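Local coordinates for ER-derived vesicles protein ERV41 (Saccharomyces cerevisiae, PDB 3ZLC), which travels in COPII-coated vesicles and is required for efficient transport of a subset of secretory proteins from the endoplasmic reticulum to the Golgi, at residues F61-E73 / D171-D183. Sequence-based numbering, arbitrary orientation.
Sequences FIPYDTKVNDINE and DNPLDNTAQFNQD
Lys-67 and Thr-177 pair side by side where two short strands run parallel, a worked example of an edge strand being added to a sheet. Lys-67 N donates to Asn-176 O at 2.9 Å, and Asn-69 N reaches Ala-178 O at 2.7 Å, almost straight (173°). The lysine side chain can be followed outward: CB and CG lie near Asn-176 O, CD packs on Thr-177 CG2 at 3.8 Å, CE runs on past the same methyl, and NZ, after bends at chi3 and chi4, donates a hydrogen bond to a water that in turn donates to Pro-173 O. In this lumenal domain, strand 67-68 forms one edge of a mixed six-stranded sheet, while strand 177-179 also pairs with strand 156-163, where Asn-176 and Thr-177 form a G1 beta bulge opposite Ile-158. Set between the backbone N and the carbonyl carbon (chi1 62°), Thr-177 OG1 donates to Leu-174 O at 2.7 Å; a valine here would probably leave that carbonyl without its hydroxyl mate and the preceding turn less firmly held. On the face that carries Val-68 and Ala-178, the Phe-180 ring meets Val-68 CG1 at its edge (3.3 Å to CE2) and Ile-62 CD1 obliquely; the Phe-180 backbone N donates to Asp-70 OD1 from above the carboxylate plane.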
ATOM      1  N   PHE A  61     -10.422  10.408   4.821  1.00 18.87           N
ATOM      2  CA  PHE A  61      -9.994  10.951   6.103  1.00 19.92           C
ATOM      3  C   PHE A  61      -8.684  10.318   6.522  1.00 19.23           C
ATOM      4  O   PHE A  61      -8.312   9.239   6.046  1.00 19.44           O
ATOM      5  CB  PHE A  61     -11.064  10.757   7.191  1.00 21.26           C
ATOM      6  CG  PHE A  61     -11.137   9.350   7.750  1.00 23.35           C
ATOM      7  CD1 PHE A  61     -11.802   8.340   7.057  1.00 20.98           C
ATOM      8  CD2 PHE A  61     -10.552   9.043   8.983  1.00 19.81           C
ATOM      9  CE1 PHE A  61     -11.880   7.046   7.582  1.00 24.63           C
ATOM     10  CE2 PHE A  61     -10.631   7.749   9.520  1.00 21.43           C
ATOM     11  CZ  PHE A  61     -11.294   6.756   8.820  1.00 18.80           C
ATOM     12  N   ILE A  62      -7.966  11.001   7.399  1.00 18.80           N
ATOM     13  CA  ILE A  62      -6.740  10.424   7.925  1.00 20.73           C
ATOM     14  C   ILE A  62      -7.010  10.045   9.369  1.00 24.27           C
ATOM     15  O   ILE A  62      -7.347  10.909  10.184  1.00 19.60           O
ATOM     16  CB  ILE A  62      -5.572  11.406   7.834  1.00 26.65           C
ATOM     17  CG1 ILE A  62      -5.345  11.794   6.361  1.00 28.26           C
ATOM     18  CG2 ILE A  62      -4.311  10.771   8.428  1.00 28.48           C
ATOM     19  CD1 ILE A  62      -4.474  13.026   6.169  1.00 37.59           C
ATOM     20  N   PRO A  63      -6.899   8.742   9.687  1.00 21.24           N
ATOM     21  CA  PRO A  63      -7.251   8.292  11.039  1.00 18.11           C
ATOM     22  C   PRO A  63      -6.257   8.776  12.091  1.00 24.12           C
ATOM     23  O   PRO A  63      -5.162   9.212  11.745  1.00 19.13           O
ATOM     24  CB  PRO A  63      -7.175   6.761  10.937  1.00 25.65           C
ATOM     25  CG  PRO A  63      -7.214   6.445   9.462  1.00 24.22           C
ATOM     26  CD  PRO A  63      -6.518   7.614   8.815  1.00 20.24           C
ATOM     27  N   TYR A  64      -6.643   8.728  13.363  1.00 21.06           N
ATOM     28  CA  TYR A  64      -5.688   8.986  14.441  1.00 20.15           C
ATOM     29  C   TYR A  64      -4.659   7.856  14.530  1.00 18.89           C
ATOM     30  O   TYR A  64      -4.786   6.857  13.828  1.00 17.77           O
ATOM     31  CB  TYR A  64      -6.429   9.170  15.758  1.00 21.86           C
ATOM     32  CG  TYR A  64      -7.200  10.459  15.798  1.00 26.47           C
ATOM     33  CD1 TYR A  64      -6.540  11.679  15.687  1.00 34.52           C
ATOM     34  CD2 TYR A  64      -8.584  10.467  15.930  1.00 29.50           C
ATOM     35  CE1 TYR A  64      -7.235  12.874  15.718  1.00 40.22           C
ATOM     36  CE2 TYR A  64      -9.293  11.669  15.963  1.00 39.30           C
ATOM     37  CZ  TYR A  64      -8.604  12.864  15.853  1.00 40.30           C
ATOM     38  OH  TYR A  64      -9.272  14.066  15.872  1.00 46.73           O
ATOM     39  N   ASP A  65      -3.637   8.028  15.378  1.00 22.92           N
ATOM     40  CA  ASP A  65      -2.546   7.054  15.516  1.00 21.46           C
ATOM     41  C   ASP A  65      -1.950   6.622  14.187  1.00 18.41           C
ATOM     42  O   ASP A  65      -1.629   5.446  13.986  1.00 23.48           O
ATOM     43  CB  ASP A  65      -3.021   5.839  16.308  1.00 23.93           C
ATOM     44  CG  ASP A  65      -3.751   6.234  17.549  1.00 20.68           C
ATOM     45  OD1 ASP A  65      -3.374   7.267  18.133  1.00 21.31           O
ATOM     46  OD2 ASP A  65      -4.719   5.541  17.922  1.00 29.18           O
ATOM     47  N   THR A  66      -1.801   7.599  13.300  1.00 19.33           N
ATOM     48  CA  THR A  66      -1.261   7.394  11.954  1.00 15.42           C
ATOM     49  C   THR A  66      -0.135   8.391  11.722  1.00 19.13           C
ATOM     50  O   THR A  66      -0.305   9.599  11.954  1.00 18.47           O
ATOM     51  CB  THR A  66      -2.373   7.587  10.892  1.00 19.01           C
ATOM     52  OG1 THR A  66      -3.337   6.550  11.052  1.00 23.62           O
ATOM     53  CG2 THR A  66      -1.817   7.520   9.432  1.00 15.92           C
ATOM     54  N   LYS A  67       1.028   7.878  11.315  1.00 15.13           N
ATOM     55  CA  LYS A  67       2.167   8.716  10.971  1.00 17.90           C
ATOM     56  C   LYS A  67       1.804   9.460   9.708  1.00 27.26           C
ATOM     57  O   LYS A  67       1.258   8.878   8.755  1.00 21.51           O
ATOM     58  CB  LYS A  67       3.398   7.854  10.646  1.00 24.58           C
ATOM     59  CG  LYS A  67       3.885   6.999  11.781  1.00 23.49           C
ATOM     60  CD  LYS A  67       4.710   5.813  11.267  1.00 30.91           C
ATOM     61  CE  LYS A  67       6.002   6.220  10.600  1.00 35.67           C
ATOM     62  NZ  LYS A  67       7.083   5.148  10.783  1.00 34.11           N
ATOM     63  N   VAL A  68       2.129  10.740   9.679  1.00 25.07           N
ATOM     64  CA  VAL A  68       1.767  11.583   8.549  1.00 28.60           C
ATOM     65  C   VAL A  68       3.074  12.011   7.900  1.00 51.32           C
ATOM     66  O   VAL A  68       3.700  12.983   8.319  1.00 54.36           O
ATOM     67  CB  VAL A  68       0.920  12.743   9.022  1.00 33.32           C
ATOM     68  CG1 VAL A  68       0.427  13.528   7.848  1.00 42.00           C
ATOM     69  CG2 VAL A  68      -0.260  12.188   9.784  1.00 34.83           C
ATOM     70  N   ASN A  69       3.447  11.268   6.857  1.00 72.38           N
ATOM     71  CA  ASN A  69       4.849  10.971   6.549  1.00 85.64           C
ATOM     72  C   ASN A  69       5.527  11.768   5.452  1.00 87.73           C
ATOM     73  O   ASN A  69       6.590  11.373   4.959  1.00 86.09           O
ATOM     74  CB  ASN A  69       4.993   9.502   6.185  1.00 97.38           C
ATOM     75  CG  ASN A  69       4.334   8.587   7.184  1.00111.51           C
ATOM     76  OD1 ASN A  69       5.006   7.901   7.953  1.00117.75           O
ATOM     77  ND2 ASN A  69       3.012   8.557   7.173  1.00116.06           N
ATOM     78  N   ASP A  70       4.916  12.865   5.047  1.00 84.88           N
ATOM     79  CA  ASP A  70       5.614  13.806   4.196  1.00 82.37           C
ATOM     80  C   ASP A  70       5.608  15.146   4.917  1.00 91.18           C
ATOM     81  O   ASP A  70       5.276  16.183   4.338  1.00 90.32           O
ATOM     82  CB  ASP A  70       4.978  13.869   2.806  1.00 69.67           C
ATOM     83  CG  ASP A  70       3.504  14.227   2.843  1.00 56.90           C
ATOM     84  OD1 ASP A  70       2.748  13.739   3.735  1.00 25.75           O
ATOM     85  OD2 ASP A  70       3.110  15.016   1.955  1.00 58.99           O
ATOM     86  N   ILE A  71       5.969  15.074   6.203  1.00 99.13           N
ATOM     87  CA  ILE A  71       6.039  16.206   7.131  1.00103.57           C
ATOM     88  C   ILE A  71       6.628  17.438   6.462  1.00109.04           C
ATOM     89  O   ILE A  71       6.091  18.543   6.566  1.00107.86           O
ATOM     90  CB  ILE A  71       6.926  15.848   8.348  1.00100.04           C
ATOM     91  CG1 ILE A  71       6.505  14.498   8.950  1.00 93.47           C
ATOM     92  CG2 ILE A  71       6.912  16.974   9.377  1.00101.48           C
ATOM     93  CD1 ILE A  71       5.714  14.606  10.245  1.00 88.53           C
ATOM     94  N   ASN A  72       7.746  17.215   5.781  1.00115.42           N
ATOM     95  CA  ASN A  72       8.375  18.188   4.899  1.00119.18           C
ATOM     96  C   ASN A  72       7.412  18.842   3.907  1.00118.52           C
ATOM     97  O   ASN A  72       7.395  20.070   3.779  1.00120.10           O
ATOM     98  CB  ASN A  72       9.479  17.479   4.112  1.00121.98           C
ATOM     99  CG  ASN A  72       9.065  16.076   3.666  1.00121.98           C
ATOM    100  OD1 ASN A  72       8.103  15.909   2.910  1.00119.89           O
ATOM    101  ND2 ASN A  72       9.791  15.066   4.131  1.00121.30           N
ATOM    102  N   GLU A  73       6.609  17.992   3.256  1.00115.40           N
ATOM    103  CA  GLU A  73       5.854  18.259   2.017  1.00111.27           C
ATOM    104  C   GLU A  73       6.716  17.970   0.790  1.00107.90           C
ATOM    105  O   GLU A  73       6.520  16.972   0.097  1.00104.82           O
ATOM    106  CB  GLU A  73       5.261  19.672   1.935  1.00111.36           C
ATOM    107  CG  GLU A  73       4.265  20.011   3.025  1.00109.98           C
ATOM    108  CD  GLU A  73       4.227  21.496   3.319  1.00112.91           C
ATOM    109  OE1 GLU A  73       5.220  22.017   3.871  1.00113.00           O
ATOM    110  OE2 GLU A  73       3.207  22.143   2.999  1.00114.59           O
ATOM    111  N   ASP A 171       5.517  -5.933  12.315  1.00 15.70           N
ATOM    112  CA  ASP A 171       5.684  -4.496  12.435  1.00 16.13           C
ATOM    113  C   ASP A 171       6.060  -4.036  11.041  1.00 12.38           C
ATOM    114  O   ASP A 171       7.230  -4.068  10.676  1.00 11.97           O
ATOM    115  CB  ASP A 171       6.803  -4.179  13.447  1.00 15.60           C
ATOM    116  CG  ASP A 171       6.892  -2.683  13.769  1.00 21.36           C
ATOM    117  OD1 ASP A 171       6.308  -1.889  13.002  1.00 18.72           O
ATOM    118  OD2 ASP A 171       7.529  -2.294  14.779  1.00 17.95           O
ATOM    119  N   ASN A 172       5.057  -3.679  10.239  1.00 12.26           N
ATOM    120  CA  ASN A 172       5.273  -3.309   8.842  1.00 15.52           C
ATOM    121  C   ASN A 172       5.545  -1.813   8.741  1.00 11.66           C
ATOM    122  O   ASN A 172       4.796  -1.008   9.302  1.00 12.43           O
ATOM    123  CB  ASN A 172       4.017  -3.648   8.012  1.00 11.51           C
ATOM    124  CG  ASN A 172       3.671  -5.122   8.062  1.00 16.94           C
ATOM    125  OD1 ASN A 172       4.500  -5.973   7.691  1.00 11.26           O
ATOM    126  ND2 ASN A 172       2.463  -5.445   8.549  1.00 13.51           N
ATOM    127  N   PRO A 173       6.608  -1.426   8.024  1.00 13.53           N
ATOM    128  CA  PRO A 173       6.911   0.011   7.999  1.00 17.44           C
ATOM    129  C   PRO A 173       5.760   0.875   7.464  1.00 17.12           C
ATOM    130  O   PRO A 173       5.597   2.006   7.941  1.00 13.31           O
ATOM    131  CB  PRO A 173       8.089   0.108   7.033  1.00 16.34           C
ATOM    132  CG  PRO A 173       8.716  -1.288   7.017  1.00 14.95           C
ATOM    133  CD  PRO A 173       7.623  -2.257   7.343  1.00 12.36           C
ATOM    134  N   LEU A 174       4.990   0.383   6.491  1.00 10.76           N
ATOM    135  CA  LEU A 174       3.941   1.240   5.904  1.00 13.32           C
ATOM    136  C   LEU A 174       2.613   1.231   6.653  1.00 14.85           C
ATOM    137  O   LEU A 174       1.764   2.080   6.384  1.00 12.64           O
ATOM    138  CB  LEU A 174       3.718   0.929   4.417  1.00 13.41           C
ATOM    139  CG  LEU A 174       4.996   1.079   3.588  1.00 18.87           C
ATOM    140  CD1 LEU A 174       4.690   0.744   2.130  1.00 13.50           C
ATOM    141  CD2 LEU A 174       5.598   2.482   3.733  1.00 10.83           C
ATOM    142  N   ASP A 175       2.427   0.314   7.608  1.00 12.50           N
ATOM    143  CA  ASP A 175       1.172   0.274   8.378  1.00 10.36           C
ATOM    144  C   ASP A 175       0.950   1.564   9.138  1.00 10.93           C
ATOM    145  O   ASP A 175       1.885   2.096   9.751  1.00 13.88           O
ATOM    146  CB  ASP A 175       1.176  -0.864   9.424  1.00 13.71           C
ATOM    147  CG  ASP A 175       0.947  -2.228   8.813  1.00 14.98           C
ATOM    148  OD1 ASP A 175       0.843  -2.318   7.578  1.00 14.59           O
ATOM    149  OD2 ASP A 175       0.916  -3.222   9.571  1.00 16.25           O
ATOM    150  N   ASN A 176      -0.294   2.044   9.136  1.00 12.14           N
ATOM    151  CA  ASN A 176      -0.654   3.254   9.868  1.00 12.09           C
ATOM    152  C   ASN A 176       0.217   4.466   9.485  1.00 12.21           C
ATOM    153  O   ASN A 176       0.728   5.182  10.337  1.00 12.83           O
ATOM    154  CB  ASN A 176      -0.609   3.000  11.385  1.00 15.75           C
ATOM    155  CG  ASN A 176      -1.413   1.769  11.794  1.00 22.39           C
ATOM    156  OD1 ASN A 176      -0.854   0.791  12.285  1.00 24.69           O
ATOM    157  ND2 ASN A 176      -2.726   1.811  11.576  1.00 20.07           N
ATOM    158  N   THR A 177       0.357   4.699   8.186  1.00 12.08           N
ATOM    159  CA  THR A 177       1.077   5.868   7.696  1.00 13.79           C
ATOM    160  C   THR A 177       0.189   6.555   6.676  1.00 18.70           C
ATOM    161  O   THR A 177      -0.746   5.948   6.168  1.00 17.67           O
ATOM    162  CB  THR A 177       2.389   5.481   6.996  1.00 18.56           C
ATOM    163  OG1 THR A 177       2.090   4.678   5.856  1.00 16.02           O
ATOM    164  CG2 THR A 177       3.305   4.705   7.944  1.00 16.63           C
ATOM    165  N   ALA A 178       0.484   7.813   6.371  1.00 13.02           N
ATOM    166  CA  ALA A 178      -0.295   8.556   5.384  1.00 13.42           C
ATOM    167  C   ALA A 178       0.610   9.555   4.678  1.00 20.18           C
ATOM    168  O   ALA A 178       1.579  10.054   5.266  1.00 15.69           O
ATOM    169  CB  ALA A 178      -1.476   9.284   6.069  1.00 14.30           C
ATOM    170  N   GLN A 179       0.293   9.837   3.421  1.00 14.08           N
ATOM    171  CA  GLN A 179       0.925  10.932   2.698  1.00 15.52           C
ATOM    172  C   GLN A 179      -0.166  11.799   2.084  1.00 21.96           C
ATOM    173  O   GLN A 179      -1.128  11.294   1.502  1.00 24.75           O
ATOM    174  CB  GLN A 179       1.884  10.391   1.626  1.00 21.04           C
ATOM    175  CG  GLN A 179       3.138   9.747   2.230  1.00 27.79           C
ATOM    176  CD  GLN A 179       4.329   9.684   1.279  1.00 36.95           C
ATOM    177  OE1 GLN A 179       4.930  10.709   0.951  1.00 34.88           O
ATOM    178  NE2 GLN A 179       4.691   8.469   0.852  1.00 27.33           N
ATOM    179  N   PHE A 180      -0.024  13.110   2.233  1.00 21.31           N
ATOM    180  CA  PHE A 180      -0.944  14.028   1.598  1.00 35.36           C
ATOM    181  C   PHE A 180      -0.277  15.366   1.343  1.00 36.73           C
ATOM    182  O   PHE A 180       0.642  15.772   2.054  1.00 35.20           O
ATOM    183  CB  PHE A 180      -2.206  14.222   2.440  1.00 39.36           C
ATOM    184  CG  PHE A 180      -2.007  15.107   3.616  1.00 48.52           C
ATOM    185  CD1 PHE A 180      -2.201  16.478   3.508  1.00 57.88           C
ATOM    186  CD2 PHE A 180      -1.630  14.577   4.835  1.00 53.94           C
ATOM    187  CE1 PHE A 180      -2.009  17.306   4.594  1.00 67.93           C
ATOM    188  CE2 PHE A 180      -1.451  15.400   5.929  1.00 59.82           C
ATOM    189  CZ  PHE A 180      -1.632  16.767   5.809  1.00 67.41           C
ATOM    190  N   ASN A 181      -0.774  16.057   0.333  1.00 24.92           N
ATOM    191  CA  ASN A 181      -0.250  17.364  -0.036  1.00 29.03           C
ATOM    192  C   ASN A 181      -1.378  18.029  -0.791  1.00 26.54           C
ATOM    193  O   ASN A 181      -1.652  17.671  -1.938  1.00 28.65           O
ATOM    194  CB  ASN A 181       0.998  17.225  -0.926  1.00 31.61           C
ATOM    195  CG  ASN A 181       1.640  18.573  -1.272  1.00 39.76           C
ATOM    196  OD1 ASN A 181       0.972  19.613  -1.324  1.00 35.51           O
ATOM    197  ND2 ASN A 181       2.944  18.552  -1.525  1.00 47.17           N
ATOM    198  N   GLN A 182      -2.044  18.978  -0.144  1.00 28.76           N
ATOM    199  CA  GLN A 182      -3.215  19.604  -0.738  1.00 38.54           C
ATOM    200  C   GLN A 182      -2.832  20.435  -1.963  1.00 40.07           C
ATOM    201  O   GLN A 182      -3.675  20.718  -2.815  1.00 44.10           O
ATOM    202  CB  GLN A 182      -3.964  20.440   0.311  1.00 44.28           C
ATOM    203  CG  GLN A 182      -4.303  19.661   1.587  1.00 53.77           C
ATOM    204  CD  GLN A 182      -5.243  20.410   2.522  1.00 64.05           C
ATOM    205  OE1 GLN A 182      -4.850  20.839   3.612  1.00 71.18           O
ATOM    206  NE2 GLN A 182      -6.498  20.556   2.106  1.00 65.30           N
ATOM    207  N   ASP A 183      -1.553  20.788  -2.060  1.00 39.81           N
ATOM    208  CA  ASP A 183      -1.047  21.560  -3.192  1.00 44.38           C
ATOM    209  C   ASP A 183      -0.534  20.673  -4.339  1.00 36.46           C
ATOM    210  O   ASP A 183      -0.383  21.135  -5.463  1.00 38.33           O
ATOM    211  CB  ASP A 183       0.053  22.521  -2.723  1.00 50.14           C
ATOM    212  CG  ASP A 183      -0.470  23.581  -1.765  1.00 60.98           C
ATOM    213  OD1 ASP A 183      -1.669  23.925  -1.849  1.00 56.32           O
ATOM    214  OD2 ASP A 183       0.321  24.067  -0.925  1.00 71.71           O
TER
HETATM  215  O   HOH W   1      -3.870   4.120  10.009  1.00 25.65           O
HETATM  216  O   HOH W   2       7.063   4.317   8.237  1.00 35.79           O
HETATM  217  O   HOH W   3       0.971  21.631   1.120  1.00 61.60           O